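Local coordinates for protein succinate-semialdehyde dehydrogenase (Synechococcus sp., PDB 4ITA) that probably oxidises succinic semialdehyde to succinate as an aldehyde dehydrogenase that binds NADPH in its cofactor pocket, at residues F370-L375 against I379-D384. Numbering follows the deposited sequence.
Sequences FTVKDL and IALAND. With EDO (1,2-ethanediol), chain L.
The turn that leads from strand 366-372 of the seven-stranded mixed sheet into helix 375-383 of this aldehyde dehydrogenase brings Leu381 back against Phe370 and Val372. One methyl does the touching: Leu381 CD2 lies 3.5 Å from Phe370 CB and 3.8 Å from Val372 CG1, so a single branch meets two residues that project from the same side of the strand. Leu381 CD2 also approaches the Phe370 ring obliquely, 3.8 Å from Phe370 CG. Leu381 extends its CG opposite the backbone N (chi1 180°), which carries the branched end out from the helix toward the strand. Ile271 of the neighbouring strand 267-273 also touches Val372 and Leu381, continuing the apolar layer between sheet and helix.

At the turn, Asp374 is the N-cap: its OD1 accepts a hydrogen bond from the backbone N of Gln377. Asp374 OD2 accepts a hydrogen bond of 2.6 Å from O1 of an ethanediol, probably a crystallisation additive, which is also hydrogen-bonded to OD2 of Asp376. The first helical turn then closes as Ile379 N donates to Leu375 O at 3.0 Å, a nearly straight bond with an N-H...O angle of 165°. Alongside it, Leu375 CD1 and Ile379 CD1 meet at 3.9 Å, and Phe404 of helix 398-407 touches both residues. With strand 390-394 following parallel to strand 366-372 in the same sheet, two strands, 267-273 and 235-239, lying between them, the arrangement is the first half of a beta-alpha-beta crossover, the repeating connection of alpha/beta folds, here with its helix capped at the start and packed against the sheet.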
loop_
_atom_site.group_PDB
_atom_site.type_symbol
_atom_site.label_atom_id
_atom_site.label_comp_id
_atom_site.label_asym_id
_atom_site.label_seq_id
_atom_site.Cartn_x
_atom_site.Cartn_y
_atom_site.Cartn_z
ATOM N N PHE A 370 27.666 -20.045 7.718
ATOM C CA PHE A 370 28.674 -19.015 7.926
ATOM C C PHE A 370 29.095 -18.995 9.383
ATOM O O PHE A 370 28.317 -19.356 10.262
ATOM C CB PHE A 370 28.085 -17.646 7.588
ATOM C CG PHE A 370 27.467 -17.580 6.231
ATOM C CD1 PHE A 370 28.216 -17.181 5.137
ATOM C CD2 PHE A 370 26.137 -17.940 6.041
ATOM C CE1 PHE A 370 27.647 -17.130 3.877
ATOM C CE2 PHE A 370 25.564 -17.900 4.783
ATOM C CZ PHE A 370 26.317 -17.496 3.699
ATOM N N THR A 371 30.325 -18.552 9.638
ATOM C CA THR A 371 30.788 -18.354 11.008
ATOM C C THR A 371 31.082 -16.875 11.245
ATOM O O THR A 371 31.631 -16.197 10.370
ATOM C CB THR A 371 32.039 -19.203 11.308
ATOM O OG1 THR A 371 31.733 -20.591 11.121
ATOM C CG2 THR A 371 32.511 -19.002 12.733
ATOM N N VAL A 372 30.693 -16.375 12.416
ATOM C CA VAL A 372 30.945 -14.983 12.786
ATOM C C VAL A 372 31.566 -14.895 14.180
ATOM O O VAL A 372 31.490 -15.843 14.960
ATOM C CB VAL A 372 29.666 -14.113 12.694
ATOM C CG1 VAL A 372 29.158 -14.058 11.258
ATOM C CG2 VAL A 372 28.590 -14.651 13.607
ATOM N N LYS A 373 32.170 -13.748 14.486
ATOM C CA LYS A 373 32.946 -13.591 15.713
ATOM C C LYS A 373 32.228 -12.842 16.825
ATOM O O LYS A 373 32.597 -12.956 17.995
ATOM C CB LYS A 373 34.261 -12.865 15.424
ATOM C CG LYS A 373 35.300 -13.693 14.711
ATOM C CD LYS A 373 36.556 -12.870 14.492
ATOM C CE LYS A 373 37.526 -13.576 13.560
ATOM N NZ LYS A 373 37.919 -14.909 14.089
ATOM N N ASP A 374 31.226 -12.048 16.465
ATOM C CA ASP A 374 30.519 -11.245 17.452
ATOM C C ASP A 374 29.163 -10.794 16.934
ATOM O O ASP A 374 28.797 -11.066 15.784
ATOM C CB ASP A 374 31.370 -10.042 17.924
ATOM C CG ASP A 374 31.797 -9.119 16.792
ATOM O OD1 ASP A 374 31.090 -9.008 15.771
ATOM O OD2 ASP A 374 32.852 -8.464 16.936
ATOM N N LEU A 375 28.440 -10.089 17.790
ATOM C CA LEU A 375 27.095 -9.624 17.494
ATOM C C LEU A 375 27.019 -8.679 16.286
ATOM O O LEU A 375 26.149 -8.839 15.423
ATOM C CB LEU A 375 26.530 -8.956 18.747
ATOM C CG LEU A 375 25.083 -8.490 18.705
ATOM C CD1 LEU A 375 24.183 -9.636 18.335
ATOM C CD2 LEU A 375 24.692 -7.936 20.058
ATOM N N ILE A 379 24.848 -9.472 12.793
ATOM C CA ILE A 379 23.793 -8.613 12.275
ATOM C C ILE A 379 24.127 -8.110 10.868
ATOM O O ILE A 379 23.281 -8.126 9.971
ATOM C CB ILE A 379 23.514 -7.457 13.260
ATOM C CG1 ILE A 379 22.896 -8.030 14.539
ATOM C CG2 ILE A 379 22.606 -6.407 12.625
ATOM C CD1 ILE A 379 22.875 -7.077 15.719
ATOM N N ALA A 380 25.368 -7.687 10.658
ATOM C CA ALA A 380 25.774 -7.224 9.338
ATOM C C ALA A 380 25.590 -8.316 8.284
ATOM O O ALA A 380 25.080 -8.063 7.189
ATOM C CB ALA A 380 27.218 -6.732 9.360
ATOM N N LEU A 381 26.015 -9.536 8.604
ATOM C CA LEU A 381 25.912 -10.620 7.645
ATOM C C LEU A 381 24.453 -10.996 7.424
ATOM O O LEU A 381 24.024 -11.241 6.292
ATOM C CB LEU A 381 26.722 -11.833 8.115
ATOM C CG LEU A 381 26.701 -13.063 7.209
ATOM C CD1 LEU A 381 27.173 -12.706 5.815
ATOM C CD2 LEU A 381 27.580 -14.143 7.799
ATOM N N ALA A 382 23.691 -11.035 8.510
ATOM C CA ALA A 382 22.268 -11.358 8.423
ATOM C C ALA A 382 21.528 -10.416 7.481
ATOM O O ALA A 382 20.634 -10.835 6.737
ATOM C CB ALA A 382 21.633 -11.335 9.797
ATOM N N ASN A 383 21.909 -9.144 7.503
ATOM C CA ASN A 383 21.231 -8.129 6.703
ATOM C C ASN A 383 21.811 -7.936 5.303
ATOM O O ASN A 383 21.256 -7.183 4.507
ATOM C CB ASN A 383 21.245 -6.777 7.426
ATOM C CG ASN A 383 20.389 -6.765 8.670
ATOM O OD1 ASN A 383 19.470 -7.570 8.811
ATOM N ND2 ASN A 383 20.673 -5.832 9.574
ATOM N N ASP A 384 22.918 -8.614 5.005
ATOM C CA ASP A 384 23.655 -8.392 3.760
ATOM C C ASP A 384 23.050 -9.184 2.601
ATOM O O ASP A 384 23.717 -10.014 1.970
ATOM C CB ASP A 384 25.140 -8.734 3.957
ATOM C CG ASP A 384 26.003 -8.275 2.797
ATOM O OD1 ASP A 384 25.632 -7.286 2.135
ATOM O OD2 ASP A 384 27.048 -8.912 2.549
HETATM C C1 EDO L . 33.322 -5.033 17.361
HETATM O O1 EDO L . 32.301 -5.900 16.853
HETATM C C2 EDO L . 32.752 -3.627 17.457
HETATM O O2 EDO L . 32.097 -3.302 16.224
#